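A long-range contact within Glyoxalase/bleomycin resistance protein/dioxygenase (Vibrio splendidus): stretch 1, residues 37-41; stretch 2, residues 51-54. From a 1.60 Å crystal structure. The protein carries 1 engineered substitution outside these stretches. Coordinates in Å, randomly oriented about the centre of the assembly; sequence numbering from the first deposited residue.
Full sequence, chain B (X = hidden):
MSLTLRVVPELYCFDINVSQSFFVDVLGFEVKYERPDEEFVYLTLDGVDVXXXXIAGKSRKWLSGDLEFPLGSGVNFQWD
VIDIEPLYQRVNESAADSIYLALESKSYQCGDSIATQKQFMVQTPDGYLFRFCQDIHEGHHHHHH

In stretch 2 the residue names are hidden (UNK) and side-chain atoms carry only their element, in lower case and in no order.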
ATOM      1  N   ASP B  37      -8.054   8.534  20.854  1.00 13.78           N
ATOM      2  CA  ASP B  37      -7.229   9.699  21.189  1.00 15.06           C
ATOM      3  C   ASP B  37      -6.045   9.912  20.243  1.00 15.09           C
ATOM      4  O   ASP B  37      -5.331  10.911  20.342  1.00 14.58           O
ATOM      5  CB  ASP B  37      -6.746   9.654  22.659  1.00 17.75           C
ATOM      6  CG  ASP B  37      -5.975   8.384  23.007  1.00 21.06           C
ATOM      7  OD1 ASP B  37      -5.413   7.743  22.091  1.00 23.74           O
ATOM      8  OD2 ASP B  37      -5.915   8.027  24.211  1.00 22.01           O
ATOM      9  N   GLU B  38      -5.855   8.982  19.314  1.00 14.74           N
ATOM     10  CA  GLU B  38      -4.767   9.083  18.347  1.00 14.34           C
ATOM     11  C   GLU B  38      -5.343   9.237  16.949  1.00 11.74           C
ATOM     12  O   GLU B  38      -4.601   9.363  15.985  1.00 11.93           O
ATOM     13  CB  GLU B  38      -3.897   7.822  18.389  1.00 16.61           C
ATOM     14  CG  GLU B  38      -2.806   7.806  19.459  1.00 19.24           C
ATOM     15  CD  GLU B  38      -2.134   6.442  19.613  1.00 21.95           C
ATOM     16  OE1 GLU B  38      -1.873   5.774  18.598  1.00 21.91           O
ATOM     17  OE2 GLU B  38      -1.836   6.035  20.756  1.00 23.81           O
ATOM     18  N   GLU B  39      -6.669   9.238  16.849  1.00 11.02           N
ATOM     19  CA  GLU B  39      -7.332   9.339  15.551  1.00 10.01           C
ATOM     20  C   GLU B  39      -6.864   8.196  14.658  1.00  9.81           C
ATOM     21  O   GLU B  39      -6.666   8.368  13.454  1.00  8.71           O
ATOM     22  CB  GLU B  39      -7.021  10.685  14.888  1.00 12.54           C
ATOM     23  CG  GLU B  39      -7.685  11.883  15.560  1.00 15.05           C
ATOM     24  CD  GLU B  39      -7.334  13.193  14.883  1.00 19.95           C
ATOM     25  OE1 GLU B  39      -7.615  13.333  13.674  1.00 18.08           O
ATOM     26  OE2 GLU B  39      -6.767  14.088  15.559  1.00 25.03           O
ATOM     27  N   PHE B  40      -6.694   7.027  15.267  1.00  8.83           N
ATOM     28  CA  PHE B  40      -6.238   5.839  14.557  1.00  7.79           C
ATOM     29  C   PHE B  40      -7.367   4.822  14.411  1.00  8.43           C
ATOM     30  O   PHE B  40      -8.106   4.559  15.361  1.00  9.51           O
ATOM     31  CB  PHE B  40      -5.083   5.200  15.321  1.00  8.95           C
ATOM     32  CG  PHE B  40      -4.601   3.902  14.737  1.00  7.66           C
ATOM     33  CD1 PHE B  40      -3.698   3.892  13.681  1.00  8.25           C
ATOM     34  CD2 PHE B  40      -5.046   2.687  15.250  1.00  8.58           C
ATOM     35  CE1 PHE B  40      -3.242   2.691  13.152  1.00  8.97           C
ATOM     36  CE2 PHE B  40      -4.595   1.480  14.726  1.00  9.53           C
ATOM     37  CZ  PHE B  40      -3.693   1.482  13.674  1.00 10.07           C
ATOM     38  N   VAL B  41      -7.488   4.254  13.217  1.00  6.33           N
ATOM     39  CA  VAL B  41      -8.518   3.262  12.940  1.00  8.80           C
ATOM     40  C   VAL B  41      -7.918   2.126  12.112  1.00  7.96           C
ATOM     41  O   VAL B  41      -7.177   2.364  11.161  1.00 10.50           O
ATOM     42  CB  VAL B  41      -9.687   3.882  12.142  1.00  8.59           C
ATOM     43  CG1 VAL B  41     -10.857   2.902  12.085  1.00 11.78           C
ATOM     44  CG2 VAL B  41     -10.107   5.200  12.776  1.00 11.85           C
ATOM     45  N   UNK B  51      -4.976   0.892   7.412  1.00  6.49           N
ATOM     46  CA  UNK B  51      -4.984   1.748   8.588  1.00  8.21           C
ATOM     47  C   UNK B  51      -5.221   3.206   8.202  1.00  6.88           C
ATOM     48  O   UNK B  51      -4.640   3.707   7.240  1.00  6.93           O
ATOM     49  c   UNK B  51      -3.657   1.659   9.337  1.00 10.21           C
ATOM     50 se   UNK B  51      -1.663   0.340  10.819  1.00 18.75          SE
ATOM     51  c   UNK B  51      -0.690  -0.474   9.353  1.00 14.65           C
ATOM     52  c   UNK B  51      -3.413   0.344  10.018  1.00 12.99           C
ATOM     53  N   UNK B  52      -6.085   3.874   8.959  1.00  5.89           N
ATOM     54  CA  UNK B  52      -6.367   5.285   8.725  1.00  7.32           C
ATOM     55  C   UNK B  52      -5.847   6.062   9.932  1.00  8.14           C
ATOM     56  O   UNK B  52      -6.037   5.655  11.075  1.00  7.41           O
ATOM     57  c   UNK B  52      -7.902   5.088   6.093  1.00  8.61           C
ATOM     58  c   UNK B  52      -8.577   4.789   7.435  1.00  8.03           C
ATOM     59  c   UNK B  52     -10.050   5.202   7.409  1.00  9.42           C
ATOM     60  c   UNK B  52      -7.870   5.532   8.570  1.00  7.49           C
ATOM     61  N   UNK B  53      -5.177   7.175   9.669  1.00  8.06           N
ATOM     62  CA  UNK B  53      -4.645   7.995  10.746  1.00 10.43           C
ATOM     63  C   UNK B  53      -4.912   9.468  10.471  1.00 10.36           C
ATOM     64  O   UNK B  53      -4.483  10.001   9.452  1.00  8.64           O
ATOM     65  o   UNK B  53      -0.708   7.236  12.780  1.00 28.08           O
ATOM     66  c   UNK B  53      -2.553   8.526  12.039  1.00 19.30           C
ATOM     67  c   UNK B  53      -1.861   7.626  13.044  1.00 23.93           C
ATOM     68  c   UNK B  53      -3.144   7.757  10.893  1.00 14.31           C
ATOM     69  o   UNK B  53      -2.475   7.302  14.084  1.00 23.36           O
ATOM     70  N   UNK B  54      -5.628  10.117  11.389  1.00 10.35           N
ATOM     71  CA  UNK B  54      -5.941  11.526  11.225  1.00 11.75           C
ATOM     72  C   UNK B  54      -4.811  12.430  11.692  1.00 15.14           C
ATOM     73  O   UNK B  54      -4.949  13.657  11.666  1.00 18.57           O
TER
HETATM   74  O   HOH W   1      -1.267   5.740  15.945  1.00 27.15           O

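Position 51 carries four side-chain atoms in an unbranched chain: two carbons, a selenium and a terminal carbon. The selenium lies 3.7 Å from CE1 of Phe-40 and 4.8 Å from the centroid of that ring, nearly in the ring plane, so it meets the aromatic group at its edge. A heavy chalcogen followed by one last carbon identifies selenomethionine, the labelled form of methionine, and the residue is Met-51. Its CB points sideways and the end of the side chain leads away from stretch 1, while the backbone remains close: CA of Met-51 is 3.4 Å from O of Val-41 in a CA-H...O contact.

Position 52 has four carbons, forked at the second. The first of them, CB, lies 4.3 Å from CB of Val-41, and the side chains of this bridged pair share one face of the sheet. A fork beyond CB, with two terminal carbons and no heteroatom, gives leucine, with chi1 in m and chi2 in t. The main chain of Leu-52 pairs with Val-41 in both directions: N of Leu-52 donates to O of Val-41 at 2.9 Å, and N of Val-41 donates to O of Leu-52, also at 2.9 Å.

Position 53 shows three carbons, the third bearing two oxygens. One oxygen approaches CB of Phe-40 at 3.6 Å. Two methylene carbons before a carboxylate make this Glu-53. A water donates to OE2 of Glu-53 at 2.7 Å and to OE1 of Glu-38, again at 2.7 Å, so it links two carboxylates that could not bond to each other without a proton. CB of Glu-53 lies on the same face as Phe-40, and OE2 sits at the edge of the aromatic ring.

Position 54 has no side-chain atoms and is therefore Gly-54. Its N donates to O of Glu-39 at 2.9 Å. A CB here would point toward stretch 1 and fall 2.3 Å from OE1 of Glu-39, a clash; the bare CA leaves room for that carboxylate.

The contact is a short antiparallel pairing built mainly on the backbone. Three nearly linear N-H...O bonds hold the strands together, and CA-H...O contacts accompany them, including one from CA of Glu-53 to O of Glu-39 at 3.4 Å. Phe-40 and Glu-53 form the non-hydrogen-bonded pair; a water joins the carboxylates of Glu-53 and Glu-38. Val-41 and Leu-52 provide apolar packing on the other face, and 381 Å² is buried in all.

Stretch 2, residues 51-54: MLEG
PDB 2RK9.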